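Local coordinates for oxidoreductase, zinc-binding dehydrogenase family (Myxococcus xanthus, PDB 5K1S), which probably acts as a zinc-binding medium-chain reductase in an alternative route to isovaleryl coenzyme A, at residues P40-V51 with A139-L149; I259-L269 with L284-N292. All coordinates share one frame; numbering follows the deposited sequence.

Interaction 1. Residues P40-V51 with A139-L149; sequences PRPGRGEVLLRV and AQFMVAPVGGL
Leu49 and Met142 form a hydrogen-bonded antiparallel pair, Leu49 N giving its proton to Met142 O at 2.8 Å. They lie in the middle of a two-strand ladder in the GroES-like domain of this medium-chain reductase, where strand 46-51 runs beside strand 141-145 at 152°. Ala144 N reaches Val47 O within the carbonyl plane, whereas the return bond from Val47 N is weak. At one end Val51 N approaches Gln140 O from above the carbonyl plane; at the other, Val146 N extends the pairing past the strand to Gly45 O, with a nearly straight N-H...O angle of 170°.

Glu46 closes the type II turn from Gly43: OE1 accepts Gly43 N at 2.9 Å on its anti side, and the extended side chain lies against Val143 CG1. An alanine here would probably leave Gly43 N without its carboxylate partner and cost Val143 CG1 the contact with the far end of the chain, leaving the turn to its backbone bond alone. The other branch of Val143, CG2, sits anti to the carbonyl carbon and meets Pro40 CB at 3.6 Å, while Leu48, its side chain crossing that of Val143 at about a right angle, brings CD1 to the same methyl. Strand 80-88 pairs with the other edge of strand 46-51, and its Ile86 touches Leu48.

On the opposite face of the ladder Leu49 CD1 meets both Ala144 CB and, at 3.7 Å, Leu149 CD2, and Val51 CG2 meets Met142 CG. Val47 divides its branches, CG1 to Leu149 CD1 and CG2 to Val146 CG1. Back on the face of Leu48, Arg50 passes the Phe141 ring with its aliphatic chain, CG lying 3.5 Å from CE2.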
loop_
_atom_site.group_PDB
_atom_site.type_symbol
_atom_site.label_atom_id
_atom_site.label_comp_id
_atom_site.label_asym_id
_atom_site.label_seq_id
_atom_site.Cartn_x
_atom_site.Cartn_y
_atom_site.Cartn_z
ATOM N N PRO A 40 -14.097 -26.109 29.705
ATOM C CA PRO A 40 -13.200 -25.063 30.192
ATOM C C PRO A 40 -13.900 -24.165 31.201
ATOM O O PRO A 40 -15.128 -24.068 31.248
ATOM C CB PRO A 40 -12.835 -24.293 28.920
ATOM C CG PRO A 40 -14.044 -24.437 28.061
ATOM C CD PRO A 40 -14.584 -25.818 28.343
ATOM N N ARG A 41 -13.082 -23.503 32.018
ATOM C CA ARG A 41 -13.575 -22.622 33.061
ATOM C C ARG A 41 -13.188 -21.185 32.755
ATOM O O ARG A 41 -12.001 -20.908 32.543
ATOM C CB ARG A 41 -13.007 -23.037 34.424
ATOM C CG ARG A 41 -13.436 -24.427 34.887
ATOM C CD ARG A 41 -14.946 -24.535 34.983
ATOM N NE ARG A 41 -15.514 -23.444 35.771
ATOM C CZ ARG A 41 -16.797 -23.099 35.760
ATOM N NH1 ARG A 41 -17.661 -23.756 34.996
ATOM N NH2 ARG A 41 -17.216 -22.089 36.514
ATOM N N PRO A 42 -14.135 -20.246 32.726
ATOM C CA PRO A 42 -13.773 -18.852 32.457
ATOM C C PRO A 42 -13.151 -18.188 33.675
ATOM O O PRO A 42 -13.637 -18.323 34.800
ATOM C CB PRO A 42 -15.116 -18.204 32.100
ATOM C CG PRO A 42 -16.109 -18.983 32.885
ATOM C CD PRO A 42 -15.589 -20.402 32.922
ATOM N N GLY A 43 -12.063 -17.464 33.437
ATOM C CA GLY A 43 -11.388 -16.708 34.465
ATOM C C GLY A 43 -11.679 -15.227 34.365
ATOM O O GLY A 43 -12.631 -14.789 33.708
ATOM N N ARG A 44 -10.840 -14.436 35.026
ATOM C CA ARG A 44 -11.020 -12.993 35.019
ATOM C C ARG A 44 -10.961 -12.457 33.595
ATOM O O ARG A 44 -10.070 -12.811 32.817
ATOM C CB ARG A 44 -9.955 -12.326 35.889
ATOM C CG ARG A 44 -9.885 -10.817 35.728
ATOM C CD ARG A 44 -9.395 -10.135 36.993
ATOM N NE ARG A 44 -10.360 -10.256 38.085
ATOM C CZ ARG A 44 -10.340 -9.519 39.192
ATOM N NH1 ARG A 44 -9.404 -8.593 39.364
ATOM N NH2 ARG A 44 -11.262 -9.703 40.127
ATOM N N GLY A 45 -11.925 -11.605 33.253
ATOM C CA GLY A 45 -11.997 -11.031 31.925
ATOM C C GLY A 45 -12.410 -11.991 30.835
ATOM O O GLY A 45 -12.385 -11.614 29.659
ATOM N N GLU A 46 -12.791 -13.215 31.182
ATOM C CA GLU A 46 -13.158 -14.231 30.207
ATOM C C GLU A 46 -14.641 -14.566 30.317
ATOM O O GLU A 46 -15.335 -14.165 31.254
ATOM C CB GLU A 46 -12.310 -15.493 30.398
ATOM C CG GLU A 46 -10.825 -15.278 30.167
ATOM C CD GLU A 46 -10.019 -16.555 30.316
ATOM O OE1 GLU A 46 -10.483 -17.475 31.027
ATOM O OE2 GLU A 46 -8.925 -16.644 29.721
ATOM N N VAL A 47 -15.114 -15.328 29.336
ATOM C CA VAL A 47 -16.523 -15.672 29.198
ATOM C C VAL A 47 -16.617 -17.109 28.705
ATOM O O VAL A 47 -15.835 -17.529 27.845
ATOM C CB VAL A 47 -17.233 -14.700 28.231
ATOM C CG1 VAL A 47 -18.449 -15.342 27.578
ATOM C CG2 VAL A 47 -17.639 -13.430 28.966
ATOM N N LEU A 48 -17.571 -17.862 29.247
ATOM C CA LEU A 48 -17.839 -19.223 28.801
ATOM C C LEU A 48 -18.983 -19.193 27.796
ATOM O O LEU A 48 -20.074 -18.706 28.109
ATOM C CB LEU A 48 -18.184 -20.134 29.978
ATOM C CG LEU A 48 -18.526 -21.587 29.628
ATOM C CD1 LEU A 48 -17.361 -22.275 28.929
ATOM C CD2 LEU A 48 -18.927 -22.360 30.871
ATOM N N LEU A 49 -18.732 -19.715 26.600
ATOM C CA LEU A 49 -19.701 -19.694 25.516
ATOM C C LEU A 49 -20.284 -21.080 25.286
ATOM O O LEU A 49 -19.599 -22.096 25.436
ATOM C CB LEU A 49 -19.064 -19.196 24.215
ATOM C CG LEU A 49 -18.819 -17.694 24.087
ATOM C CD1 LEU A 49 -18.040 -17.411 22.818
ATOM C CD2 LEU A 49 -20.132 -16.923 24.089
ATOM N N ARG A 50 -21.561 -21.105 24.918
ATOM C CA ARG A 50 -22.243 -22.325 24.498
ATOM C C ARG A 50 -22.327 -22.264 22.979
ATOM O O ARG A 50 -23.190 -21.583 22.419
ATOM C CB ARG A 50 -23.617 -22.431 25.149
ATOM C CG ARG A 50 -24.201 -23.835 25.175
ATOM C CD ARG A 50 -24.891 -24.203 23.874
ATOM N NE ARG A 50 -26.044 -25.070 24.111
ATOM C CZ ARG A 50 -27.275 -24.636 24.368
ATOM N NH1 ARG A 50 -27.535 -23.334 24.421
ATOM N NH2 ARG A 50 -28.255 -25.506 24.574
ATOM N N VAL A 51 -21.418 -22.970 22.312
ATOM C CA VAL A 51 -21.263 -22.834 20.870
ATOM C C VAL A 51 -22.462 -23.464 20.177
ATOM O O VAL A 51 -22.736 -24.659 20.340
ATOM C CB VAL A 51 -19.953 -23.477 20.398
ATOM C CG1 VAL A 51 -19.739 -23.217 18.910
ATOM C CG2 VAL A 51 -18.773 -22.951 21.212
ATOM N N ALA A 139 -16.519 -27.403 19.156
ATOM C CA ALA A 139 -16.889 -27.983 20.437
ATOM C C ALA A 139 -18.202 -27.370 20.898
ATOM O O ALA A 139 -18.679 -26.381 20.338
ATOM C CB ALA A 139 -15.782 -27.769 21.472
ATOM N N GLN A 140 -18.786 -27.980 21.933
ATOM C CA GLN A 140 -20.032 -27.477 22.499
ATOM C C GLN A 140 -19.826 -26.202 23.305
ATOM O O GLN A 140 -20.774 -25.428 23.468
ATOM C CB GLN A 140 -20.676 -28.540 23.390
ATOM C CG GLN A 140 -21.096 -29.797 22.652
ATOM C CD GLN A 140 -21.716 -30.832 23.571
ATOM O OE1 GLN A 140 -21.099 -31.267 24.543
ATOM N NE2 GLN A 140 -22.945 -31.231 23.267
ATOM N N PHE A 141 -18.614 -25.967 23.803
ATOM C CA PHE A 141 -18.327 -24.826 24.657
ATOM C C PHE A 141 -16.922 -24.322 24.364
ATOM O O PHE A 141 -16.099 -25.023 23.773
ATOM C CB PHE A 141 -18.436 -25.177 26.149
ATOM C CG PHE A 141 -19.771 -25.728 26.553
ATOM C CD1 PHE A 141 -20.035 -27.084 26.444
ATOM C CD2 PHE A 141 -20.756 -24.896 27.058
ATOM C CE1 PHE A 141 -21.260 -27.596 26.820
ATOM C CE2 PHE A 141 -21.984 -25.404 27.437
ATOM C CZ PHE A 141 -22.236 -26.754 27.319
ATOM N N MET A 142 -16.653 -23.093 24.797
ATOM C CA MET A 142 -15.329 -22.505 24.659
ATOM C C MET A 142 -15.265 -21.252 25.515
ATOM O O MET A 142 -16.262 -20.539 25.670
ATOM C CB MET A 142 -15.010 -22.163 23.198
ATOM C CG MET A 142 -15.855 -21.038 22.617
ATOM S SD MET A 142 -15.549 -20.755 20.861
ATOM C CE MET A 142 -13.848 -20.194 20.895
ATOM N N VAL A 143 -14.090 -20.999 26.069
ATOM C CA VAL A 143 -13.829 -19.769 26.806
ATOM C C VAL A 143 -13.313 -18.724 25.829
ATOM O O VAL A 143 -12.617 -19.036 24.860
ATOM C CB VAL A 143 -12.837 -20.019 27.961
ATOM C CG1 VAL A 143 -12.286 -18.704 28.510
ATOM C CG2 VAL A 143 -13.525 -20.794 29.069
ATOM N N ALA A 144 -13.659 -17.470 26.088
ATOM C CA ALA A 144 -13.277 -16.381 25.201
ATOM C C ALA A 144 -13.041 -15.106 26.001
ATOM O O ALA A 144 -13.939 -14.662 26.727
ATOM C CB ALA A 144 -14.361 -16.143 24.150
ATOM N N PRO A 145 -11.862 -14.491 25.909
ATOM C CA PRO A 145 -11.699 -13.155 26.491
ATOM C C PRO A 145 -12.700 -12.195 25.867
ATOM O O PRO A 145 -12.957 -12.236 24.664
ATOM C CB PRO A 145 -10.253 -12.781 26.137
ATOM C CG PRO A 145 -9.573 -14.078 25.856
ATOM C CD PRO A 145 -10.620 -14.972 25.279
ATOM N N VAL A 146 -13.282 -11.331 26.701
ATOM C CA VAL A 146 -14.299 -10.415 26.193
ATOM C C VAL A 146 -13.742 -9.577 25.052
ATOM O O VAL A 146 -14.490 -9.139 24.169
ATOM C CB VAL A 146 -14.851 -9.533 27.332
ATOM C CG1 VAL A 146 -15.571 -10.397 28.364
ATOM C CG2 VAL A 146 -13.737 -8.722 27.983
ATOM N N GLY A 147 -12.428 -9.355 25.035
ATOM C CA GLY A 147 -11.811 -8.562 23.988
ATOM C C GLY A 147 -11.872 -9.180 22.607
ATOM O O GLY A 147 -11.620 -8.472 21.625
ATOM N N GLY A 148 -12.201 -10.465 22.505
ATOM C CA GLY A 148 -12.261 -11.128 21.216
ATOM C C GLY A 148 -13.655 -11.564 20.805
ATOM O O GLY A 148 -13.801 -12.497 20.008
ATOM N N LEU A 149 -14.683 -10.897 21.325
ATOM C CA LEU A 149 -16.068 -11.261 21.061
ATOM C C LEU A 149 -16.786 -10.137 20.328
ATOM O O LEU A 149 -16.558 -8.956 20.603
ATOM C CB LEU A 149 -16.816 -11.577 22.364
ATOM C CG LEU A 149 -16.404 -12.841 23.123
ATOM C CD1 LEU A 149 -17.261 -12.998 24.368
ATOM C CD2 LEU A 149 -16.510 -14.081 22.242
#

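Interaction 2. Residues I259-L269 with L284-N292; sequences IVGSATFDQTL and LESGMVQLN
Phe265 and Val289 meet at about a right angle, ring carbon CD2 lying 3.6 Å from methyl CG1. With CG anti to the backbone N (chi1 -165°), the ring leans from helix 262-269 toward strand 289-291, and Leu291 CD1 comes to the ring's edge near its plane, 4.0 Å from CE2. The same methyl also touches Leu269 CD1, the two leucine chains crossing nearly perpendicularly. The other branch of Val289, CG2, packs on CA and CB of Ser262.

Helix and strand run side by side and nearly parallel, 17° apart, in the Rossmann-type domain, the probable nucleotide-binding domain of this family, where the helix follows strand 253-258 of the parallel sheet. Val289, Gln290 and Leu291 pair antiparallel with a strand of the second subunit, continuing the sheet across the interface, and Leu291 of that subunit packs on Phe265.

Toward Ser262 the contact turns polar. With OG held between backbone N and carbonyl carbon (chi1 56°), Ser262 reaches a water 2.9 Å from OG that donates to Glu285 OE1, and Ala263 CB lies over one face of that carboxylate. Beyond it, Leu284 N donates to Val260 O at 2.8 Å, within the carbonyl plane.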
loop_
_atom_site.group_PDB
_atom_site.type_symbol
_atom_site.label_atom_id
_atom_site.label_comp_id
_atom_site.label_asym_id
_atom_site.label_seq_id
_atom_site.Cartn_x
_atom_site.Cartn_y
_atom_site.Cartn_z
ATOM N N ILE A 259 -8.426 -9.796 -3.884
ATOM C CA ILE A 259 -8.569 -10.999 -3.070
ATOM C C ILE A 259 -7.715 -12.136 -3.612
ATOM O O ILE A 259 -7.092 -12.873 -2.845
ATOM C CB ILE A 259 -10.055 -11.407 -2.995
ATOM C CG1 ILE A 259 -10.883 -10.297 -2.340
ATOM C CG2 ILE A 259 -10.212 -12.719 -2.223
ATOM C CD1 ILE A 259 -12.381 -10.516 -2.421
ATOM N N VAL A 260 -7.684 -12.304 -4.935
ATOM C CA VAL A 260 -6.924 -13.399 -5.531
ATOM C C VAL A 260 -5.443 -13.248 -5.212
ATOM O O VAL A 260 -4.802 -14.172 -4.698
ATOM C CB VAL A 260 -7.172 -13.460 -7.049
ATOM C CG1 VAL A 260 -6.356 -14.576 -7.682
ATOM C CG2 VAL A 260 -8.655 -13.652 -7.340
ATOM N N GLY A 261 -4.877 -12.084 -5.521
ATOM C CA GLY A 261 -3.470 -11.836 -5.277
ATOM C C GLY A 261 -2.624 -11.896 -6.534
ATOM O O GLY A 261 -2.908 -11.206 -7.518
ATOM N N SER A 262 -1.589 -12.741 -6.513
ATOM C CA SER A 262 -0.594 -12.743 -7.582
ATOM C C SER A 262 -1.220 -13.038 -8.941
ATOM O O SER A 262 -0.805 -12.470 -9.958
ATOM C CB SER A 262 0.499 -13.767 -7.271
ATOM O OG SER A 262 -0.048 -15.059 -7.072
ATOM N N ALA A 263 -2.218 -13.922 -8.984
ATOM C CA ALA A 263 -2.738 -14.385 -10.267
ATOM C C ALA A 263 -3.321 -13.238 -11.086
ATOM O O ALA A 263 -3.207 -13.227 -12.317
ATOM C CB ALA A 263 -3.788 -15.471 -10.046
ATOM N N THR A 264 -3.949 -12.266 -10.425
ATOM C CA THR A 264 -4.613 -11.161 -11.106
ATOM C C THR A 264 -3.950 -9.815 -10.850
ATOM O O THR A 264 -4.416 -8.802 -11.384
ATOM C CB THR A 264 -6.082 -11.081 -10.674
ATOM O OG1 THR A 264 -6.155 -10.735 -9.285
ATOM C CG2 THR A 264 -6.789 -12.408 -10.897
ATOM N N PHE A 265 -2.873 -9.776 -10.063
ATOM C CA PHE A 265 -2.332 -8.502 -9.599
ATOM C C PHE A 265 -1.864 -7.635 -10.764
ATOM O O PHE A 265 -2.242 -6.462 -10.871
ATOM C CB PHE A 265 -1.185 -8.754 -8.619
ATOM C CG PHE A 265 -0.793 -7.544 -7.821
ATOM C CD1 PHE A 265 -1.583 -7.105 -6.773
ATOM C CD2 PHE A 265 0.367 -6.853 -8.113
ATOM C CE1 PHE A 265 -1.223 -5.996 -6.037
ATOM C CE2 PHE A 265 0.731 -5.745 -7.380
ATOM C CZ PHE A 265 -0.065 -5.316 -6.340
ATOM N N ASP A 266 -1.036 -8.196 -11.650
ATOM C CA ASP A 266 -0.459 -7.399 -12.730
ATOM C C ASP A 266 -1.543 -6.729 -13.568
ATOM O O ASP A 266 -1.380 -5.581 -13.999
ATOM C CB ASP A 266 0.433 -8.278 -13.607
ATOM C CG ASP A 266 1.178 -7.482 -14.659
ATOM O OD1 ASP A 266 2.167 -6.807 -14.302
ATOM O OD2 ASP A 266 0.778 -7.535 -15.842
ATOM N N GLN A 267 -2.654 -7.427 -13.810
ATOM C CA GLN A 267 -3.755 -6.831 -14.561
ATOM C C GLN A 267 -4.512 -5.812 -13.718
ATOM O O GLN A 267 -4.966 -4.785 -14.238
ATOM C CB GLN A 267 -4.701 -7.923 -15.056
ATOM C CG GLN A 267 -4.117 -8.810 -16.138
ATOM C CD GLN A 267 -3.913 -8.074 -17.445
ATOM O OE1 GLN A 267 -4.828 -7.978 -18.265
ATOM N NE2 GLN A 267 -2.711 -7.547 -17.647
ATOM N N THR A 268 -4.667 -6.081 -12.419
ATOM C CA THR A 268 -5.332 -5.130 -11.534
ATOM C C THR A 268 -4.674 -3.760 -11.619
ATOM O O THR A 268 -5.351 -2.743 -11.800
ATOM C CB THR A 268 -5.312 -5.646 -10.090
ATOM O OG1 THR A 268 -6.122 -6.824 -9.985
ATOM C CG2 THR A 268 -5.842 -4.590 -9.119
ATOM N N LEU A 269 -3.347 -3.718 -11.487
ATOM C CA LEU A 269 -2.627 -2.450 -11.567
ATOM C C LEU A 269 -2.953 -1.716 -12.862
ATOM O O LEU A 269 -3.373 -0.553 -12.844
ATOM C CB LEU A 269 -1.123 -2.695 -11.457
ATOM C CG LEU A 269 -0.608 -3.202 -10.111
ATOM C CD1 LEU A 269 0.848 -3.616 -10.234
ATOM C CD2 LEU A 269 -0.772 -2.135 -9.038
ATOM N N LEU A 284 -4.203 -16.303 -3.058
ATOM C CA LEU A 284 -4.655 -17.691 -3.049
ATOM C C LEU A 284 -3.571 -18.642 -3.533
ATOM O O LEU A 284 -3.387 -19.721 -2.959
ATOM C CB LEU A 284 -5.921 -17.825 -3.899
ATOM C CG LEU A 284 -7.102 -16.996 -3.379
ATOM C CD1 LEU A 284 -8.321 -17.147 -4.275
ATOM C CD2 LEU A 284 -7.453 -17.371 -1.939
ATOM N N GLU A 285 -2.840 -18.269 -4.576
ATOM C CA GLU A 285 -1.807 -19.139 -5.123
ATOM C C GLU A 285 -0.466 -18.986 -4.415
ATOM O O GLU A 285 0.474 -19.717 -4.741
ATOM C CB GLU A 285 -1.643 -18.870 -6.620
ATOM C CG GLU A 285 -2.882 -19.226 -7.429
ATOM C CD GLU A 285 -2.718 -18.965 -8.911
ATOM O OE1 GLU A 285 -1.642 -18.479 -9.318
ATOM O OE2 GLU A 285 -3.667 -19.250 -9.672
ATOM N N SER A 286 -0.355 -18.062 -3.461
ATOM C CA SER A 286 0.869 -17.865 -2.686
ATOM C C SER A 286 2.062 -17.509 -3.564
ATOM O O SER A 286 3.211 -17.587 -3.115
ATOM C CB SER A 286 1.194 -19.105 -1.846
ATOM O OG SER A 286 0.107 -19.451 -1.006
ATOM N N GLY A 287 1.815 -17.116 -4.816
ATOM C CA GLY A 287 2.898 -16.798 -5.715
ATOM C C GLY A 287 3.412 -15.384 -5.535
ATOM O O GLY A 287 2.732 -14.500 -5.015
ATOM N N MET A 288 4.651 -15.178 -5.967
ATOM C CA MET A 288 5.252 -13.858 -5.920
ATOM C C MET A 288 4.794 -13.032 -7.120
ATOM O O MET A 288 4.143 -13.527 -8.044
ATOM C CB MET A 288 6.775 -13.963 -5.887
ATOM C CG MET A 288 7.326 -14.754 -4.708
ATOM S SD MET A 288 6.970 -14.009 -3.104
ATOM C CE MET A 288 5.433 -14.824 -2.672
ATOM N N VAL A 289 5.137 -11.748 -7.093
ATOM C CA VAL A 289 4.696 -10.794 -8.102
ATOM C C VAL A 289 5.913 -10.069 -8.652
ATOM O O VAL A 289 6.862 -9.776 -7.917
ATOM C CB VAL A 289 3.679 -9.787 -7.522
ATOM C CG1 VAL A 289 3.452 -8.618 -8.480
ATOM C CG2 VAL A 289 2.364 -10.485 -7.226
ATOM N N GLN A 290 5.879 -9.782 -9.950
ATOM C CA GLN A 290 6.860 -8.912 -10.593
ATOM C C GLN A 290 6.202 -7.544 -10.739
ATOM O O GLN A 290 5.535 -7.253 -11.733
ATOM C CB GLN A 290 7.308 -9.482 -11.934
ATOM C CG GLN A 290 8.289 -10.635 -11.811
ATOM C CD GLN A 290 9.584 -10.225 -11.132
ATOM O OE1 GLN A 290 10.359 -9.433 -11.671
ATOM N NE2 GLN A 290 9.820 -10.756 -9.937
ATOM N N LEU A 291 6.386 -6.705 -9.724
ATOM C CA LEU A 291 5.779 -5.383 -9.705
ATOM C C LEU A 291 6.575 -4.426 -10.582
ATOM O O LEU A 291 7.796 -4.309 -10.441
ATOM C CB LEU A 291 5.711 -4.854 -8.273
ATOM C CG LEU A 291 5.157 -3.438 -8.100
ATOM C CD1 LEU A 291 3.714 -3.355 -8.576
ATOM C CD2 LEU A 291 5.269 -3.004 -6.652
ATOM N N ASN A 292 5.879 -3.740 -11.485
ATOM C CA ASN A 292 6.514 -2.757 -12.353
ATOM C C ASN A 292 6.443 -1.385 -11.691
ATOM O O ASN A 292 5.336 -0.877 -11.468
ATOM C CB ASN A 292 5.839 -2.737 -13.715
ATOM C CG ASN A 292 5.521 -1.339 -14.199
ATOM O OD1 ASN A 292 4.445 -0.810 -13.928
ATOM N ND2 ASN A 292 6.449 -0.739 -14.935
HETATM O O HOH W 1 0.514 -16.592 -9.509
#

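Interactions 1 and 2 illustrate how one chain joins its segments by different means in different domains. Interaction 1 lies in the GroES-like domain and interaction 2 in the probable nucleotide-binding domain, their centres 39 Å apart on opposite sides of the chain's centre, with no element in common. Both are partly buried, yet interaction 1 rests on a ladder of backbone bonds within a single sheet, with most of its buried side chains on the face of Val47, Leu49, Met142 and Ala144, while 259-269 with 284-292 joins a helix to a strand through apolar side chains, one direct backbone bond and a water bridge at a more exposed end. The second subunit borders only interaction 2.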